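Local atomic coordinates of uncharacterized protein (Helicobacter pylori, PDB entry 4O5J), a protein that probably binds sialylated glycans through its extracellular adhesion domain, as the outer-membrane adhesin SabA that attaches the bacterium to host cells. Residues 43-48 with 380-385; 91-95 with 159-163. One frame throughout, in Å; residues are numbered along the deposited sequence.

Contact 1 of 2, residues 43-48 with 380-385; sequences QVASLK and EIVTAY
Val44 and Leu47 of helix 29-54 pack against Ile381 and Ala384 of helix 343-396 in an antiparallel pair of helices. The pair lies about 39 Å from the centre of the chain (centre to centre), where the N-terminal helix and the long C-terminal helix run together, consistent with a stalk. The axes of the two segments pass 9.2 Å apart, at 157° between their directions, and the CA atoms of Val44 and Ile381 lie 5.7 Å from each other.

The interaction is mainly apolar, with no hydrogen bond between the segments. Leu47 lays CD1 against the backbone of the opposite helix, 3.6 Å from Ile381 N, while its CB lies alongside the Ile381 side chain. Val44 sends CG2 toward the Ala384-Tyr385 peptide, coming within 3.8 Å of Ala384 CB. Its other branch, CG1, lies at the edge of the Tyr385 ring, near the ring plane.

Gln43 and Glu380 flank this seam. Gln43 has an extended chain (chi1 -178°, chi2 177°), which carries its amide across to Ala384, with NE2 3.6 Å from Ala384 CB.

Ile381 turns its CD1 onto the backbone hydrogen bond of the facing turn, 3.5 Å from both Val44 O and Lys48 N.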
# COMPACT_ATOMS: atom_id res chain seq x y z
N GLN A 43 -15.20 -33.67 4.83
CA GLN A 43 -15.38 -33.17 3.46
C GLN A 43 -16.88 -33.02 3.15
O GLN A 43 -17.32 -32.00 2.65
CB GLN A 43 -14.67 -34.11 2.51
CG GLN A 43 -14.74 -33.70 1.08
CD GLN A 43 -13.95 -34.67 0.21
OE1 GLN A 43 -12.98 -35.29 0.66
NE2 GLN A 43 -14.38 -34.81 -1.04
N VAL A 44 -17.67 -34.03 3.51
CA VAL A 44 -19.11 -33.95 3.35
C VAL A 44 -19.70 -32.76 4.12
O VAL A 44 -20.51 -32.01 3.57
CB VAL A 44 -19.81 -35.24 3.80
CG1 VAL A 44 -21.33 -35.01 4.01
CG2 VAL A 44 -19.54 -36.39 2.82
N ALA A 45 -19.31 -32.61 5.38
CA ALA A 45 -19.82 -31.51 6.22
C ALA A 45 -19.52 -30.14 5.56
O ALA A 45 -20.37 -29.26 5.58
CB ALA A 45 -19.24 -31.55 7.64
N SER A 46 -18.32 -29.95 5.03
CA SER A 46 -17.97 -28.60 4.54
C SER A 46 -18.65 -28.36 3.16
O SER A 46 -19.16 -27.28 2.92
CB SER A 46 -16.47 -28.31 4.52
OG SER A 46 -15.95 -29.01 3.48
N LEU A 47 -18.68 -29.39 2.32
CA LEU A 47 -19.46 -29.36 1.11
C LEU A 47 -20.92 -29.01 1.46
O LEU A 47 -21.52 -28.11 0.87
CB LEU A 47 -19.38 -30.69 0.38
CG LEU A 47 -18.05 -30.84 -0.32
CD1 LEU A 47 -17.93 -32.22 -0.90
CD2 LEU A 47 -17.98 -29.78 -1.38
N LYS A 48 -21.47 -29.67 2.46
CA LYS A 48 -22.85 -29.43 2.86
C LYS A 48 -23.02 -27.93 3.24
O LYS A 48 -23.97 -27.26 2.81
CB LYS A 48 -23.23 -30.36 4.05
CG LYS A 48 -24.67 -30.30 4.48
CD LYS A 48 -25.07 -31.33 5.55
CE LYS A 48 -25.11 -32.81 5.11
NZ LYS A 48 -25.93 -33.65 6.06
N GLU A 380 -19.78 -33.16 -6.01
CA GLU A 380 -18.67 -33.68 -5.23
C GLU A 380 -19.17 -34.33 -3.92
O GLU A 380 -18.68 -35.37 -3.51
CB GLU A 380 -17.73 -32.56 -4.94
CG GLU A 380 -16.31 -32.98 -4.78
CD GLU A 380 -15.43 -31.75 -4.61
OE1 GLU A 380 -14.31 -31.87 -4.09
OE2 GLU A 380 -15.88 -30.64 -4.99
N ILE A 381 -20.19 -33.73 -3.29
CA ILE A 381 -20.74 -34.22 -2.07
C ILE A 381 -21.33 -35.62 -2.28
O ILE A 381 -21.24 -36.46 -1.36
CB ILE A 381 -21.79 -33.28 -1.48
CG1 ILE A 381 -22.02 -33.63 0.01
CG2 ILE A 381 -23.12 -33.36 -2.28
CD1 ILE A 381 -22.64 -32.51 0.83
N VAL A 382 -21.93 -35.89 -3.44
CA VAL A 382 -22.45 -37.24 -3.69
C VAL A 382 -21.30 -38.27 -3.67
O VAL A 382 -21.43 -39.37 -3.10
CB VAL A 382 -23.22 -37.33 -5.01
CG1 VAL A 382 -23.54 -38.78 -5.41
CG2 VAL A 382 -24.50 -36.51 -4.91
N THR A 383 -20.16 -37.92 -4.27
CA THR A 383 -19.00 -38.81 -4.25
C THR A 383 -18.41 -39.01 -2.86
O THR A 383 -18.03 -40.11 -2.47
CB THR A 383 -17.92 -38.25 -5.14
OG1 THR A 383 -18.39 -38.39 -6.45
CG2 THR A 383 -16.65 -38.99 -5.04
N ALA A 384 -18.34 -37.94 -2.09
CA ALA A 384 -17.72 -37.99 -0.79
C ALA A 384 -18.64 -38.75 0.18
O ALA A 384 -18.17 -39.51 1.02
CB ALA A 384 -17.44 -36.58 -0.30
N TYR A 385 -19.95 -38.58 0.03
CA TYR A 385 -20.92 -39.27 0.86
C TYR A 385 -20.85 -40.75 0.57
O TYR A 385 -20.80 -41.54 1.49
CB TYR A 385 -22.34 -38.76 0.56
CG TYR A 385 -23.37 -39.28 1.51
CD1 TYR A 385 -23.53 -38.71 2.80
CD2 TYR A 385 -24.21 -40.37 1.14
CE1 TYR A 385 -24.52 -39.19 3.68
CE2 TYR A 385 -25.18 -40.88 2.00
CZ TYR A 385 -25.33 -40.30 3.28
OH TYR A 385 -26.33 -40.77 4.13

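Contact 2 of 2, residues 91-95 with 159-163; sequences ITSVL and LQAAQ
Ile91 and Leu95 on helix 82-101 face Leu159 and Gln163 on the last turn of helix 146-163, the two segments running roughly antiparallel at 147° with their axes 10.6 Å apart, so that side chains rather than backbones fill the interface.

Leu159 is the apolar wedge. Its CG stands anti to the backbone N (chi1 -178°), which extends the side chain toward helix 82-101, where its two methyls part: CD1 goes to Ile91, 3.9 Å from Ile91 CG2, and CD2 goes to Val94, 3.6 Å from Val94 CG1. Leu95 closes over the same branch, with its CD2 4.0 Å from Leu159 CD2. Its other methyl, CD1, turns to the backbone of Gln160 and to the Gln163 amide.

Gln163 supplies the polar part. Its extended chain slides past Ile91 and Leu95 and delivers NE2 to Thr92 OG1 at 3.0 Å, a moderately bent bond (142° at the hydrogen) with the acceptor close to the amide plane. Gln88 braces both ends, since its backbone O bonds Thr92 OG1 and its OE1 bonds Gln163 NE2. Tyr337 OH bonds Gln163 OE1, so both amide atoms of this buried side chain are satisfied and the amide's rotation is fixed.

Helix 193-209 covers Ile91 and Val94 from outside the pair, and helix 241-268 also covers Val94. The contact is thus buried packing of several helices, joined by a glutamine network, in the helical body of the adhesin, consistent with the tetratricopeptide-repeat character ascribed to it.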
# COMPACT_ATOMS: atom_id res chain seq x y z
N ILE A 91 2.43 9.26 -0.46
CA ILE A 91 2.84 10.60 -0.95
C ILE A 91 3.54 11.39 0.15
O ILE A 91 4.61 11.95 -0.06
CB ILE A 91 1.62 11.42 -1.47
CG1 ILE A 91 0.90 10.75 -2.65
CG2 ILE A 91 2.09 12.79 -1.95
CD1 ILE A 91 1.79 10.44 -3.82
N THR A 92 2.92 11.45 1.32
CA THR A 92 3.51 12.12 2.47
C THR A 92 4.93 11.58 2.74
O THR A 92 5.86 12.34 3.05
CB THR A 92 2.68 11.89 3.70
OG1 THR A 92 1.39 12.49 3.50
CG2 THR A 92 3.34 12.53 4.90
N SER A 93 5.11 10.27 2.58
CA SER A 93 6.39 9.70 2.90
C SER A 93 7.43 10.02 1.78
O SER A 93 8.63 10.22 2.05
CB SER A 93 6.26 8.22 3.26
OG SER A 93 6.01 7.49 2.13
N VAL A 94 6.98 10.07 0.52
CA VAL A 94 7.85 10.49 -0.56
C VAL A 94 8.32 11.93 -0.34
O VAL A 94 9.52 12.26 -0.48
CB VAL A 94 7.14 10.37 -1.94
CG1 VAL A 94 7.98 11.06 -3.02
CG2 VAL A 94 6.88 8.91 -2.31
N LEU A 95 7.40 12.83 -0.01
CA LEU A 95 7.79 14.24 0.22
C LEU A 95 8.60 14.34 1.52
O LEU A 95 9.44 15.19 1.68
CB LEU A 95 6.54 15.13 0.30
CG LEU A 95 5.87 15.35 -1.07
CD1 LEU A 95 4.49 16.02 -0.93
CD2 LEU A 95 6.82 16.16 -1.96
N LEU A 159 4.67 17.49 -7.04
CA LEU A 159 4.07 16.50 -6.15
C LEU A 159 3.49 17.23 -4.93
O LEU A 159 2.35 16.93 -4.50
CB LEU A 159 5.10 15.44 -5.71
CG LEU A 159 4.58 14.33 -4.83
CD1 LEU A 159 3.39 13.62 -5.48
CD2 LEU A 159 5.74 13.37 -4.54
N GLN A 160 4.24 18.15 -4.35
CA GLN A 160 3.70 18.95 -3.24
C GLN A 160 2.38 19.66 -3.63
O GLN A 160 1.40 19.65 -2.86
CB GLN A 160 4.76 19.96 -2.78
CG GLN A 160 4.26 20.99 -1.76
CD GLN A 160 3.93 20.34 -0.46
OE1 GLN A 160 2.75 20.14 -0.12
NE2 GLN A 160 4.92 19.95 0.23
N ALA A 161 2.35 20.31 -4.81
CA ALA A 161 1.11 20.98 -5.24
C ALA A 161 -0.05 19.97 -5.43
O ALA A 161 -1.21 20.29 -5.15
CB ALA A 161 1.33 21.80 -6.53
N ALA A 162 0.27 18.77 -5.95
CA ALA A 162 -0.77 17.76 -6.16
C ALA A 162 -1.42 17.39 -4.83
O ALA A 162 -2.62 17.16 -4.76
CB ALA A 162 -0.18 16.52 -6.82
N GLN A 163 -0.61 17.32 -3.78
CA GLN A 163 -1.13 16.87 -2.49
C GLN A 163 -1.92 17.95 -1.75
O GLN A 163 -2.98 17.69 -1.18
CB GLN A 163 0.03 16.37 -1.58
CG GLN A 163 -0.48 16.03 -0.18
CD GLN A 163 0.63 15.53 0.70
OE1 GLN A 163 1.69 16.17 0.83
NE2 GLN A 163 0.41 14.36 1.31

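How the contacts relate
Both contacts join antiparallel helices, but they share no helix. Their centres lie 54 Å apart on opposite sides of the chain's centre. Contact 2 belongs to the interior, with none of its touching residues exposed and further helices covering it. Contact 1 lies far from the centre, where a two-helix seam has exposed residues along its margins. Packing and chemistry differ accordingly: 43-48 and 380-385 come closer together and rely on van der Waals packing, mostly apolar, with no hydrogen bond between them, whereas 91-95 and 159-163 stand further apart and add a hydrogen bond between side chains. Along the chain, contact 2 is nested between the segments that contact 1 brings together.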